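Putative sugar kinase PH1459 (Pyrococcus horikoshii, PDB 3EWM) probably phosphorylates a sugar, perhaps fructose, at the expense of ATP, as a member of the PfkB family of carbohydrate kinases. Local coordinates at the interface of chains A and B. Coordinates in Å, arbitrary orientation; residue numbers count along the deposited sequence, not the author numbering. Chains: chain A/B, Uncharacterized sugar kinase PH1459.

The interface of chains A and B. Residues chain A 14, 61, 86-87, 89, 91, 107; chain B 89, 91, 102, 104.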
loop_
_atom_site.group_PDB
_atom_site.type_symbol
_atom_site.label_atom_id
_atom_site.label_comp_id
_atom_site.label_asym_id
_atom_site.label_seq_id
_atom_site.Cartn_x
_atom_site.Cartn_y
_atom_site.Cartn_z
ATOM N N LEU A 14 0.621 -8.015 -2.451
ATOM C CA LEU A 14 1.114 -8.453 -1.154
ATOM C C LEU A 14 0.205 -9.579 -0.732
ATOM O O LEU A 14 -0.947 -9.376 -0.377
ATOM C CB LEU A 14 1.137 -7.300 -0.172
ATOM C CG LEU A 14 2.296 -6.402 -0.622
ATOM C CD1 LEU A 14 1.903 -4.924 -0.585
ATOM C CD2 LEU A 14 3.542 -6.705 0.170
ATOM N N PHE A 61 9.505 -0.363 -5.429
ATOM C CA PHE A 61 8.486 -1.308 -5.874
ATOM C C PHE A 61 8.300 -1.193 -7.370
ATOM O O PHE A 61 8.118 -2.190 -8.055
ATOM C CB PHE A 61 7.174 -1.107 -5.102
ATOM C CG PHE A 61 7.206 -1.673 -3.693
ATOM C CD1 PHE A 61 8.350 -2.344 -3.209
ATOM C CD2 PHE A 61 6.101 -1.557 -2.861
ATOM C CE1 PHE A 61 8.382 -2.891 -1.932
ATOM C CE2 PHE A 61 6.125 -2.105 -1.580
ATOM C CZ PHE A 61 7.264 -2.770 -1.115
ATOM N N HIS A 86 2.868 6.649 -5.755
ATOM C CA HIS A 86 3.634 5.453 -5.461
ATOM C C HIS A 86 3.116 4.299 -6.288
ATOM O O HIS A 86 2.001 4.337 -6.805
ATOM C CB HIS A 86 3.579 5.153 -3.968
ATOM C CG HIS A 86 4.176 6.252 -3.155
ATOM N ND1 HIS A 86 3.416 7.135 -2.417
ATOM C CD2 HIS A 86 5.454 6.684 -3.062
ATOM C CE1 HIS A 86 4.210 8.036 -1.866
ATOM N NE2 HIS A 86 5.452 7.783 -2.243
ATOM N N THR A 87 3.964 3.294 -6.415
ATOM C CA THR A 87 3.644 2.092 -7.139
ATOM C C THR A 87 2.381 1.456 -6.565
ATOM O O THR A 87 2.192 1.401 -5.346
ATOM C CB THR A 87 4.831 1.129 -7.046
ATOM O OG1 THR A 87 5.962 1.713 -7.716
ATOM C CG2 THR A 87 4.496 -0.192 -7.682
ATOM N N ILE A 89 -0.197 -1.025 -5.094
ATOM C CA ILE A 89 -0.114 -2.107 -4.164
ATOM C C ILE A 89 -1.521 -2.636 -3.913
ATOM O O ILE A 89 -2.523 -1.905 -3.935
ATOM C CB ILE A 89 0.547 -1.702 -2.800
ATOM C CG1 ILE A 89 -0.231 -0.556 -2.160
ATOM C CG2 ILE A 89 2.089 -1.425 -2.938
ATOM C CD1 ILE A 89 0.018 -0.444 -0.701
ATOM N N PHE A 91 -3.199 -5.667 -1.180
ATOM C CA PHE A 91 -3.084 -6.717 -0.176
ATOM C C PHE A 91 -4.153 -7.735 -0.488
ATOM O O PHE A 91 -5.305 -7.376 -0.688
ATOM C CB PHE A 91 -3.268 -6.131 1.216
ATOM C CG PHE A 91 -2.209 -5.128 1.571
ATOM C CD1 PHE A 91 -1.032 -5.537 2.219
ATOM C CD2 PHE A 91 -2.359 -3.783 1.226
ATOM C CE1 PHE A 91 -0.042 -4.627 2.523
ATOM C CE2 PHE A 91 -1.363 -2.862 1.534
ATOM C CZ PHE A 91 -0.203 -3.293 2.178
ATOM N N VAL A 107 -2.617 5.523 -6.632
ATOM C CA VAL A 107 -1.342 4.944 -6.962
ATOM C C VAL A 107 -1.052 5.232 -8.433
ATOM O O VAL A 107 -1.922 5.699 -9.173
ATOM C CB VAL A 107 -1.335 3.413 -6.712
ATOM C CG1 VAL A 107 -1.406 3.099 -5.193
ATOM C CG2 VAL A 107 -2.475 2.738 -7.483
ATOM N N ILE B 89 0.016 3.113 5.191
ATOM C CA ILE B 89 0.926 2.007 5.118
ATOM C C ILE B 89 2.332 2.552 4.876
ATOM O O ILE B 89 2.534 3.580 4.216
ATOM C CB ILE B 89 0.545 1.006 3.982
ATOM C CG1 ILE B 89 0.416 1.752 2.659
ATOM C CG2 ILE B 89 -0.758 0.223 4.330
ATOM C CD1 ILE B 89 0.448 0.897 1.470
ATOM N N PHE B 91 6.203 0.600 4.098
ATOM C CA PHE B 91 7.048 -0.589 3.967
ATOM C C PHE B 91 8.390 -0.228 4.520
ATOM O O PHE B 91 8.988 0.755 4.093
ATOM C CB PHE B 91 7.153 -0.995 2.519
ATOM C CG PHE B 91 5.846 -1.375 1.934
ATOM C CD1 PHE B 91 5.417 -2.704 1.971
ATOM C CD2 PHE B 91 5.001 -0.395 1.411
ATOM C CE1 PHE B 91 4.179 -3.066 1.452
ATOM C CE2 PHE B 91 3.759 -0.741 0.909
ATOM C CZ PHE B 91 3.351 -2.085 0.923
ATOM N N LEU B 102 9.275 2.995 2.541
ATOM C CA LEU B 102 8.501 3.477 1.428
ATOM C C LEU B 102 7.156 3.780 2.045
ATOM O O LEU B 102 6.378 2.862 2.361
ATOM C CB LEU B 102 8.377 2.412 0.331
ATOM C CG LEU B 102 7.441 2.847 -0.809
ATOM C CD1 LEU B 102 7.933 4.118 -1.479
ATOM C CD2 LEU B 102 7.216 1.733 -1.835
ATOM N N TYR B 104 3.465 5.457 1.964
ATOM C CA TYR B 104 2.390 5.798 1.045
ATOM C C TYR B 104 1.697 7.004 1.626
ATOM O O TYR B 104 1.138 6.935 2.716
ATOM C CB TYR B 104 1.427 4.613 0.856
ATOM C CG TYR B 104 1.993 3.681 -0.187
ATOM C CD1 TYR B 104 3.197 3.002 0.039
ATOM C CD2 TYR B 104 1.381 3.546 -1.424
ATOM C CE1 TYR B 104 3.752 2.185 -0.937
ATOM C CE2 TYR B 104 1.914 2.733 -2.394
ATOM C CZ TYR B 104 3.114 2.070 -2.155
ATOM O OH TYR B 104 3.670 1.275 -3.115
#
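B:Phe91 meets A:Phe61 and A:Leu14 across the two-fold interface and can be followed outward atom by atom. Its CB lies 4.0 Å from CZ of A:Phe61. Beyond it, A:Phe61 presents its CE2/CZ edge to the ring face: CG meets both of those atoms, CD1 lies nearest CZ, and CD2 and CE2 face CE2, which stands 3.4 Å above the plane of B:Phe91, over its centre. The planes meet at 72°, an edge-to-face pair. Farther out, CE1 comes within 3.6 Å of CD1 of A:Leu14. At the tip, CZ approaches the same methyl to 3.5 Å, the two side chains meeting end on. An alanine at B:Phe91 would probably leave the edge of A:Phe61 and the methyl of A:Leu14 without their aromatic partner, opening a gap between the subunits. One face of A:Phe61 also receives CD2 of B:Leu102, 4.0 Å from the ring centroid; CG anti to the backbone N (chi1 174°) carries the branch there.

B:Tyr104 adds the polar contact. Its OH donates a hydrogen bond to the carbonyl O of A:Thr87 at 2.7 Å, well off the C=O line (138°). CB of A:His86 rests over one face of the phenol, toward the rim, 3.7 Å from its centroid.

The patch packs strands 11-16 and 88-93, the start of helix 60-71 and the A:His86-A:Thr87 loop of A against strands 88-93 and 100-103 and loop residue B:Tyr104, perhaps a lid-to-lid PfkB dimer.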